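PDB 4OVS: TRAP dicarboxylate transporter, DctP subunit from Sulfurospirillum deleyianum, which probably captures succinate or a related dicarboxylate in the periplasm and hands it to the membrane components of a TRAP transporter. Local coordinates for residues 84-89 / 238-243; 165-170 / 184-189. All coordinates share one frame; numbering follows the deposited sequence.

How the contacts relate
Contact 1 is core and contact 2 lies partly at the surface; their centres are about 30 Å apart, on opposite sides of the chain's centre. Residues 84-89 and 238-243, far apart in sequence, pair antiparallel within the large mixed sheet, and their side chains meet almost wholly through hydrocarbon and selenium. Residues 165-170 and 184-189, only 14 residues apart, form a two-stranded parallel sheet whose strands are connected by helix 174-181; one of its faces is apolar, the other carries Lys167, Arg169, Asn186 and Gln188. Both approach the succinate site: contact 1 through Met88 and Pro89, which lie beside Lys40 and Lys93, contact 2 directly through Arg169.

Contact 1 (84-89 / 238-243); sequences AHIAMP and VIMSES
Three backbone hydrogen bonds join the two segments: Ala87 and Ile239 form a hydrogen-bonded antiparallel pair, with Ala87 N to Ile239 O at 2.9 Å and nearly straight at hydrogen (173°), while Ile239 N returns to Ala87 O. Ser241 N reaches His85 O at 2.8 Å. That carbonyl also receives a CA-H...O contact from Met240 CA at 3.2 Å, so two donors of segment 238-243 converge on it. Between these bonds Ile86 and Met240 make a non-hydrogen-bonded pair.

Strand 86-87 thereby links strand 26-31, parallel to it on its other edge, to the long strand 233-241 of the mixed sheet, in the manner of the mixed sheets of type 2 periplasmic binding proteins.

Apolar contacts cover both faces. On that of Ile86 and Met240 the two side chains run side by side, Ile86 CG1 lying 3.9 Å from Met240 CG and Ile86 CD1 4.0 Å from the selenium of Met240, a selenomethionine. Selenomethionine Met88 similarly lies alongside Val238, with its CG 3.7 Å from Val238 CG2. On the face of Ala87, Ile239 holds CG1 between its backbone N and carbonyl carbon (chi1 54°); CG1 meets Pro89 CD at 3.9 Å, the two side chains crossing at about a right angle. Leu79 of helix 75-81 covers Ala87 and Ile239.

Polar side chains look elsewhere. Ser241 sets CB 3.6 Å from Ala84 O, a buried carbonyl with no hydrogen-bond partner in the model, while its OG bonds Leu79 O and weakly caps Phe244 N at the start of helix 242-247. His85 ND1 is taken by Lys29 N.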
loop_
_atom_site.group_PDB
_atom_site.type_symbol
_atom_site.label_atom_id
_atom_site.label_comp_id
_atom_site.label_asym_id
_atom_site.label_seq_id
_atom_site.Cartn_x
_atom_site.Cartn_y
_atom_site.Cartn_z
ATOM N N ALA A 84 0.553 15.514 13.063
ATOM C CA ALA A 84 0.654 14.076 13.215
ATOM C C ALA A 84 2.146 13.804 13.176
ATOM O O ALA A 84 2.921 14.627 12.679
ATOM C CB ALA A 84 -0.088 13.361 12.093
ATOM N N HIS A 85 2.550 12.669 13.724
ATOM C CA HIS A 85 3.942 12.412 13.972
ATOM C C HIS A 85 4.491 11.276 13.150
ATOM O O HIS A 85 5.628 11.318 12.715
ATOM C CB HIS A 85 4.097 12.119 15.457
ATOM C CG HIS A 85 3.558 13.206 16.321
ATOM N ND1 HIS A 85 3.082 12.988 17.592
ATOM C CD2 HIS A 85 3.456 14.539 16.105
ATOM C CE1 HIS A 85 2.714 14.141 18.129
ATOM N NE2 HIS A 85 2.938 15.095 17.248
ATOM N N ILE A 86 3.690 10.235 12.972
ATOM C CA ILE A 86 4.143 9.012 12.306
ATOM C C ILE A 86 3.058 8.532 11.360
ATOM O O ILE A 86 1.874 8.529 11.693
ATOM C CB ILE A 86 4.534 7.904 13.323
ATOM C CG1 ILE A 86 5.667 8.385 14.211
ATOM C CG2 ILE A 86 5.034 6.663 12.606
ATOM C CD1 ILE A 86 6.205 7.415 15.169
ATOM N N ALA A 87 3.461 8.214 10.142
ATOM C CA ALA A 87 2.575 7.669 9.155
ATOM C C ALA A 87 3.211 6.463 8.408
ATOM O O ALA A 87 4.429 6.191 8.533
ATOM C CB ALA A 87 2.143 8.717 8.209
HETATM N N MSE A 88 2.391 5.721 7.661
HETATM C CA MSE A 88 2.887 4.590 6.869
HETATM C C MSE A 88 2.255 4.498 5.486
HETATM O O MSE A 88 1.592 3.512 5.156
HETATM C CB MSE A 88 2.695 3.310 7.622
HETATM C CG MSE A 88 3.338 3.240 8.965
HETATM SE SE MSE A 88 2.073 3.784 10.376
HETATM C CE MSE A 88 3.084 3.191 11.895
ATOM N N PRO A 89 2.428 5.537 4.680
ATOM C CA PRO A 89 1.744 5.688 3.388
ATOM C C PRO A 89 2.178 4.673 2.376
ATOM O O PRO A 89 3.318 4.255 2.418
ATOM C CB PRO A 89 2.166 7.088 2.935
ATOM C CG PRO A 89 2.553 7.766 4.180
ATOM C CD PRO A 89 3.180 6.744 5.031
ATOM N N VAL A 238 7.437 3.652 6.153
ATOM C CA VAL A 238 7.147 4.337 7.418
ATOM C C VAL A 238 7.916 5.639 7.406
ATOM O O VAL A 238 9.133 5.659 7.119
ATOM C CB VAL A 238 7.563 3.467 8.623
ATOM C CG1 VAL A 238 7.308 4.157 9.965
ATOM C CG2 VAL A 238 6.844 2.141 8.590
ATOM N N ILE A 239 7.194 6.725 7.676
ATOM C CA ILE A 239 7.793 8.037 7.820
ATOM C C ILE A 239 7.401 8.772 9.085
ATOM O O ILE A 239 6.339 8.540 9.657
ATOM C CB ILE A 239 7.465 8.975 6.673
ATOM C CG1 ILE A 239 5.947 9.048 6.485
ATOM C CG2 ILE A 239 8.175 8.522 5.399
ATOM C CD1 ILE A 239 5.561 10.155 5.579
HETATM N N MSE A 240 8.269 9.689 9.499
HETATM C CA MSE A 240 7.993 10.511 10.657
HETATM C C MSE A 240 8.060 11.989 10.310
HETATM O O MSE A 240 8.673 12.389 9.323
HETATM C CB MSE A 240 8.946 10.205 11.810
HETATM C CG MSE A 240 9.055 8.795 12.231
HETATM SE SE MSE A 240 9.831 8.592 14.045
HETATM C CE MSE A 240 11.728 8.975 13.640
ATOM N N SER A 241 7.379 12.792 11.112
ATOM C CA SER A 241 7.430 14.243 10.967
ATOM C C SER A 241 8.817 14.726 11.387
ATOM O O SER A 241 9.285 14.469 12.503
ATOM C CB SER A 241 6.367 14.921 11.829
ATOM O OG SER A 241 6.599 16.317 11.902
ATOM N N GLU A 242 9.485 15.405 10.475
ATOM C CA GLU A 242 10.803 15.962 10.755
ATOM C C GLU A 242 10.837 16.964 11.939
ATOM O O GLU A 242 11.808 16.982 12.719
ATOM C CB GLU A 242 11.301 16.635 9.478
ATOM C CG GLU A 242 12.702 17.090 9.491
ATOM C CD GLU A 242 13.102 17.574 8.118
ATOM O OE1 GLU A 242 13.674 16.761 7.347
ATOM O OE2 GLU A 242 12.811 18.757 7.807
ATOM N N SER A 243 9.809 17.798 12.090
ATOM C CA SER A 243 9.845 18.787 13.163
ATOM C C SER A 243 9.454 18.145 14.497
ATOM O O SER A 243 10.024 18.471 15.541
ATOM C CB SER A 243 8.980 20.001 12.816
ATOM O OG SER A 243 7.667 19.614 12.516
#

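Contact 2 (165-170 / 184-189)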
loop_
_atom_site.group_PDB
_atom_site.type_symbol
_atom_site.label_atom_id
_atom_site.label_comp_id
_atom_site.label_asym_id
_atom_site.label_seq_id
_atom_site.Cartn_x
_atom_site.Cartn_y
_atom_site.Cartn_z
ATOM N N GLY A 165 -13.658 0.008 -20.869
ATOM C CA GLY A 165 -14.949 0.659 -20.740
ATOM C C GLY A 165 -15.402 0.753 -19.300
ATOM O O GLY A 165 -16.452 1.320 -19.012
ATOM N N GLN A 166 -14.605 0.203 -18.394
ATOM C CA GLN A 166 -14.944 0.214 -16.978
ATOM C C GLN A 166 -14.200 1.308 -16.198
ATOM O O GLN A 166 -13.036 1.611 -16.474
ATOM C CB GLN A 166 -14.641 -1.148 -16.349
ATOM C CG GLN A 166 -15.532 -2.289 -16.836
ATOM C CD GLN A 166 -15.439 -3.504 -15.928
ATOM O OE1 GLN A 166 -15.545 -3.395 -14.703
ATOM N NE2 GLN A 166 -15.220 -4.666 -16.525
ATOM N N LYS A 167 -14.889 1.895 -15.225
ATOM C CA LYS A 167 -14.294 2.881 -14.331
ATOM C C LYS A 167 -13.640 2.201 -13.122
ATOM O O LYS A 167 -14.269 1.391 -12.424
ATOM C CB LYS A 167 -15.349 3.868 -13.833
ATOM C CG LYS A 167 -15.921 4.811 -14.881
ATOM C CD LYS A 167 -16.431 6.091 -14.201
ATOM C CE LYS A 167 -16.953 7.141 -15.183
ATOM N NZ LYS A 167 -16.481 8.523 -14.807
ATOM N N PHE A 168 -12.383 2.534 -12.861
ATOM C CA PHE A 168 -11.678 1.959 -11.728
ATOM C C PHE A 168 -11.192 3.045 -10.802
ATOM O O PHE A 168 -10.641 4.048 -11.253
ATOM C CB PHE A 168 -10.479 1.140 -12.211
ATOM C CG PHE A 168 -10.834 -0.228 -12.744
ATOM C CD1 PHE A 168 -10.856 -1.332 -11.897
ATOM C CD2 PHE A 168 -11.095 -0.421 -14.083
ATOM C CE1 PHE A 168 -11.162 -2.579 -12.362
ATOM C CE2 PHE A 168 -11.410 -1.683 -14.564
ATOM C CZ PHE A 168 -11.439 -2.764 -13.694
ATOM N N ARG A 169 -11.399 2.871 -9.501
ATOM C CA ARG A 169 -10.670 3.682 -8.529
ATOM C C ARG A 169 -9.169 3.355 -8.589
ATOM O O ARG A 169 -8.794 2.194 -8.720
ATOM C CB ARG A 169 -11.185 3.400 -7.114
ATOM C CG ARG A 169 -10.596 4.306 -6.030
ATOM C CD ARG A 169 -9.435 3.619 -5.355
ATOM N NE ARG A 169 -8.690 4.483 -4.448
ATOM C CZ ARG A 169 -7.823 4.023 -3.546
ATOM N NH1 ARG A 169 -7.643 2.709 -3.429
ATOM N NH2 ARG A 169 -7.135 4.873 -2.760
ATOM N N ILE A 170 -8.324 4.376 -8.491
ATOM C CA ILE A 170 -6.884 4.185 -8.272
ATOM C C ILE A 170 -6.375 5.111 -7.181
ATOM O O ILE A 170 -6.992 6.129 -6.872
ATOM C CB ILE A 170 -6.060 4.525 -9.503
ATOM C CG1 ILE A 170 -6.407 5.928 -10.001
ATOM C CG2 ILE A 170 -6.308 3.511 -10.586
ATOM C CD1 ILE A 170 -5.438 6.433 -11.087
ATOM N N GLY A 184 -7.838 0.172 -21.719
ATOM C CA GLY A 184 -9.058 0.797 -22.213
ATOM C C GLY A 184 -10.050 1.143 -21.124
ATOM O O GLY A 184 -11.237 1.394 -21.392
ATOM N N ALA A 185 -9.561 1.156 -19.888
ATOM C CA ALA A 185 -10.375 1.553 -18.750
ATOM C C ALA A 185 -10.264 3.053 -18.433
ATOM O O ALA A 185 -9.409 3.778 -18.975
ATOM C CB ALA A 185 -9.989 0.721 -17.530
ATOM N N ASN A 186 -11.133 3.496 -17.533
ATOM C CA ASN A 186 -11.212 4.880 -17.112
ATOM C C ASN A 186 -10.817 4.967 -15.642
ATOM O O ASN A 186 -11.636 4.687 -14.761
ATOM C CB ASN A 186 -12.647 5.367 -17.318
ATOM C CG ASN A 186 -12.799 6.870 -17.164
ATOM O OD1 ASN A 186 -11.840 7.586 -16.882
ATOM N ND2 ASN A 186 -14.022 7.356 -17.365
ATOM N N PRO A 187 -9.551 5.325 -15.353
ATOM C CA PRO A 187 -9.172 5.366 -13.937
ATOM C C PRO A 187 -9.585 6.683 -13.283
ATOM O O PRO A 187 -9.697 7.698 -13.941
ATOM C CB PRO A 187 -7.645 5.210 -13.966
ATOM C CG PRO A 187 -7.256 5.200 -15.470
ATOM C CD PRO A 187 -8.437 5.716 -16.217
ATOM N N GLN A 188 -9.799 6.647 -11.983
ATOM C CA GLN A 188 -10.253 7.795 -11.247
ATOM C C GLN A 188 -9.643 7.764 -9.836
ATOM O O GLN A 188 -9.816 6.790 -9.102
ATOM C CB GLN A 188 -11.768 7.720 -11.152
ATOM C CG GLN A 188 -12.418 8.974 -10.715
ATOM C CD GLN A 188 -13.915 8.811 -10.570
ATOM O OE1 GLN A 188 -14.546 8.007 -11.269
ATOM N NE2 GLN A 188 -14.500 9.593 -9.667
ATOM N N VAL A 189 -8.963 8.838 -9.448
ATOM C CA VAL A 189 -8.346 8.888 -8.132
ATOM C C VAL A 189 -9.367 9.208 -7.045
ATOM O O VAL A 189 -10.109 10.188 -7.159
ATOM C CB VAL A 189 -7.238 9.950 -8.077
ATOM C CG1 VAL A 189 -6.539 9.892 -6.761
ATOM C CG2 VAL A 189 -6.264 9.732 -9.182
HETATM O O HOH W 1 -17.408 9.639 -11.744
#
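Strands 167-170 and 186-189 run parallel with a 35° twist, joined by the alternating bonds Asn186 N to Gln166 O, Phe168 N to Asn186 O, Gln188 N to Phe168 O (2.8 Å) and Ile170 N to Gln188 O; Gly165 N adds a fifth to Gly184 O. Just before strand 186-189, Ala185 CB meets Phe168 CD2 at 3.8 Å, oblique to the ring. On the apolar face a chi1 of 53° turns CG1 of Ile170 against the Gln188 carbonyl, and Ile170 CD1 then reaches Pro187 CB at 3.8 Å and Val189 CG2 at 3.9 Å. Phe180 of helix 174-181 covers this face, stacking on Phe168.

On the other face Lys167 runs alongside Asn186, CE 3.7 Å from ND2, and one water spans Lys167 NZ and Gln188 OE1 through two weak hydrogen bonds. Arg169 CG passes 4.0 Å from Gln188 O. Arg169 NE hydrogen-bonds Leu190 O, just beyond the strand, which helps fix the guanidinium while NH1 hydrogen-bonds a bound succinate oxygen. Strand, helix 174-181 and strand form a beta-alpha-beta crossover; its first strand presents Arg169 to a carboxylate of the ligand, consistent with the arginine-carboxylate pairing known in TRAP solute-binding proteins.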